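Local coordinates for metallo-beta-lactamase (Serratia marcescens, PDB 6K4T) that hydrolyses the beta-lactam ring of antibiotics with the help of two zinc ions, as a subclass B3 metallo-beta-lactamase, at the 2-sulfanylbenzoic acid site. Residues are numbered along the deposited sequence; one frame, centred on the assembly and turned at random.

The 2-sulfanylbenzoic acid site. Residues 72, 74, 76-77, 113, 150, 175, 177, 179, 215, 252. With JKE (2-sulfanylbenzoic acid), chain D; ZN (zinc ion), chain B; ZN (zinc ion), chain C.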
# COMPACT_ATOMS: atom_id res chain seq x y z
N HIS A 72 4.10 2.92 2.30
CA HIS A 72 5.32 3.65 2.46
C HIS A 72 5.13 5.13 2.19
O HIS A 72 4.15 5.56 1.59
CB HIS A 72 6.43 3.06 1.59
CG HIS A 72 6.33 3.32 0.12
ND1 HIS A 72 5.70 2.47 -0.75
CD2 HIS A 72 6.83 4.34 -0.63
CE1 HIS A 72 5.78 2.96 -1.99
NE2 HIS A 72 6.49 4.11 -1.94
N HIS A 74 6.08 7.83 0.40
CA HIS A 74 6.31 8.73 -0.76
C HIS A 74 5.01 9.45 -1.12
O HIS A 74 3.91 8.99 -0.79
CB HIS A 74 6.85 7.95 -1.97
CG HIS A 74 8.21 7.40 -1.73
ND1 HIS A 74 8.70 6.28 -2.37
CD2 HIS A 74 9.18 7.82 -0.89
CE1 HIS A 74 9.93 6.07 -1.95
NE2 HIS A 74 10.24 6.97 -1.03
N ASP A 76 3.13 9.73 -3.60
CA ASP A 76 2.07 9.14 -4.42
C ASP A 76 1.14 8.26 -3.58
O ASP A 76 -0.02 8.13 -3.93
CB ASP A 76 2.66 8.45 -5.65
CG ASP A 76 3.71 7.38 -5.37
OD1 ASP A 76 4.44 7.51 -4.37
OD2 ASP A 76 3.76 6.41 -6.18
N HIS A 77 1.64 7.64 -2.50
CA HIS A 77 0.85 6.76 -1.62
C HIS A 77 0.38 7.50 -0.37
O HIS A 77 -0.69 7.19 0.18
CB HIS A 77 1.64 5.50 -1.25
CG HIS A 77 2.24 4.86 -2.45
ND1 HIS A 77 1.50 4.04 -3.31
CD2 HIS A 77 3.48 4.97 -3.00
CE1 HIS A 77 2.28 3.67 -4.31
NE2 HIS A 77 3.50 4.26 -4.18
N GLN A 113 15.95 7.13 -3.30
CA GLN A 113 15.49 8.23 -4.15
C GLN A 113 15.83 9.59 -3.55
O GLN A 113 15.54 10.61 -4.19
CB GLN A 113 14.00 8.11 -4.43
CG GLN A 113 13.67 6.92 -5.32
CD GLN A 113 12.18 6.83 -5.57
OE1 GLN A 113 11.45 6.12 -4.88
NE2 GLN A 113 11.70 7.64 -6.50
N HIS A 150 12.43 -0.52 -0.53
CA HIS A 150 11.99 0.69 -1.23
C HIS A 150 12.02 1.88 -0.27
O HIS A 150 12.42 2.97 -0.65
CB HIS A 150 10.64 0.43 -1.90
CG HIS A 150 10.12 1.57 -2.71
ND1 HIS A 150 10.52 1.80 -4.02
CD2 HIS A 150 9.21 2.53 -2.42
CE1 HIS A 150 9.84 2.85 -4.50
NE2 HIS A 150 9.03 3.31 -3.54
N SER A 175 5.25 -1.52 -2.38
CA SER A 175 6.22 -1.52 -3.46
C SER A 175 7.52 -2.20 -3.02
O SER A 175 8.03 -1.94 -1.93
CB SER A 175 6.45 -0.11 -3.91
OG SER A 175 5.22 0.48 -4.31
N THR A 177 10.29 -2.11 -5.20
CA THR A 177 11.04 -1.68 -6.35
C THR A 177 12.34 -0.96 -5.97
O THR A 177 12.39 -0.02 -5.18
CB THR A 177 10.18 -0.74 -7.20
OG1 THR A 177 9.76 0.33 -6.35
CG2 THR A 177 8.98 -1.45 -7.80
N VAL A 179 14.63 1.64 -7.10
CA VAL A 179 14.64 2.87 -7.89
C VAL A 179 15.44 3.89 -7.09
O VAL A 179 15.40 3.88 -5.89
CB VAL A 179 13.20 3.34 -8.20
CG1 VAL A 179 12.34 3.43 -6.95
CG2 VAL A 179 13.14 4.67 -8.94
N HIS A 215 0.82 0.34 -6.47
CA HIS A 215 0.59 0.70 -7.87
C HIS A 215 -0.29 -0.38 -8.49
O HIS A 215 0.19 -1.50 -8.68
CB HIS A 215 1.92 0.86 -8.64
CG HIS A 215 2.65 2.10 -8.23
ND1 HIS A 215 2.36 3.33 -8.79
CD2 HIS A 215 3.59 2.33 -7.27
CE1 HIS A 215 3.09 4.26 -8.22
NE2 HIS A 215 3.88 3.68 -7.29
N ARG A 252 13.90 -6.73 -10.98
CA ARG A 252 14.28 -5.33 -11.06
C ARG A 252 15.60 -5.08 -10.31
O ARG A 252 16.49 -4.37 -10.80
CB ARG A 252 13.17 -4.45 -10.49
CG ARG A 252 13.41 -2.95 -10.64
CD ARG A 252 12.14 -2.19 -10.34
NE ARG A 252 12.37 -0.75 -10.44
CZ ARG A 252 11.46 0.16 -10.81
NH1 ARG A 252 10.20 -0.20 -10.96
NH2 ARG A 252 11.79 1.43 -10.92
SD JKE D . 6.88 5.58 -5.43
CG JKE D . 6.94 2.43 -6.38
CZ JKE D . 7.73 3.46 -7.08
CD1 JKE D . 8.60 5.75 -7.47
OD1 JKE D . 7.16 1.26 -6.68
CD2 JKE D . 9.26 3.93 -8.90
OD2 JKE D . 6.04 2.72 -5.48
CE1 JKE D . 7.80 4.88 -6.72
CE2 JKE D . 8.47 3.05 -8.19
CG1 JKE D . 9.34 5.27 -8.55
ZN ZN B . 7.65 4.82 -3.47
ZN ZN C . 4.74 4.66 -5.69
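2-Sulfanylbenzoic acid (JKE) lies in the dinuclear zinc cleft of this subclass B3 enzyme, its sulfur and carboxylate facing a floor of two zinc ions, ZN (chain B) and ZN (chain C), 3.7 Å apart. The sulfur JKE SD bridges them, 2.2 Å from ZN (chain B) and 2.3 Å from ZN (chain C). At the first ion it joins His72 NE2, His74 ND1 and His150 NE2 in a near-tetrahedral shell. The second, near trigonal bipyramidal, is held by His215 NE2 and, from the HXHXDH motif, Asp76 OD2 and His77 NE2; it also takes the carboxylate oxygen JKE OD2, so the ligand chelates it.

The carboxylate meets a hydroxyl wall: Ser175 OG donates to JKE OD2 at 2.7 Å, and Thr177 OG1 to the outer oxygen JKE OD1 at 2.8 Å. His215 flanks it, with JKE OD2 at its ring edge, in plane. Val179 CG1 lies over one face of the benzene ring, 3.7 Å from JKE CD2. His150 extends this wall, CE1 3.4 Å from JKE CZ; its ND1 donates a nearly straight in-plane bond (167° at H) to a lone pair of Thr177 O. At the outer rim, the tip of Gln113 borders JKE CD1 and JKE CG1, and Arg252 NH2 stands loosely 4.1 Å from JKE CD2. None of the residues described lies over the opposite face; about 58 Å² of ligand stays unhidden. The site is the hydrolytic centre, where the bridging sulfur probably replaces the zinc-bridging water or hydroxide, as an inhibitor would.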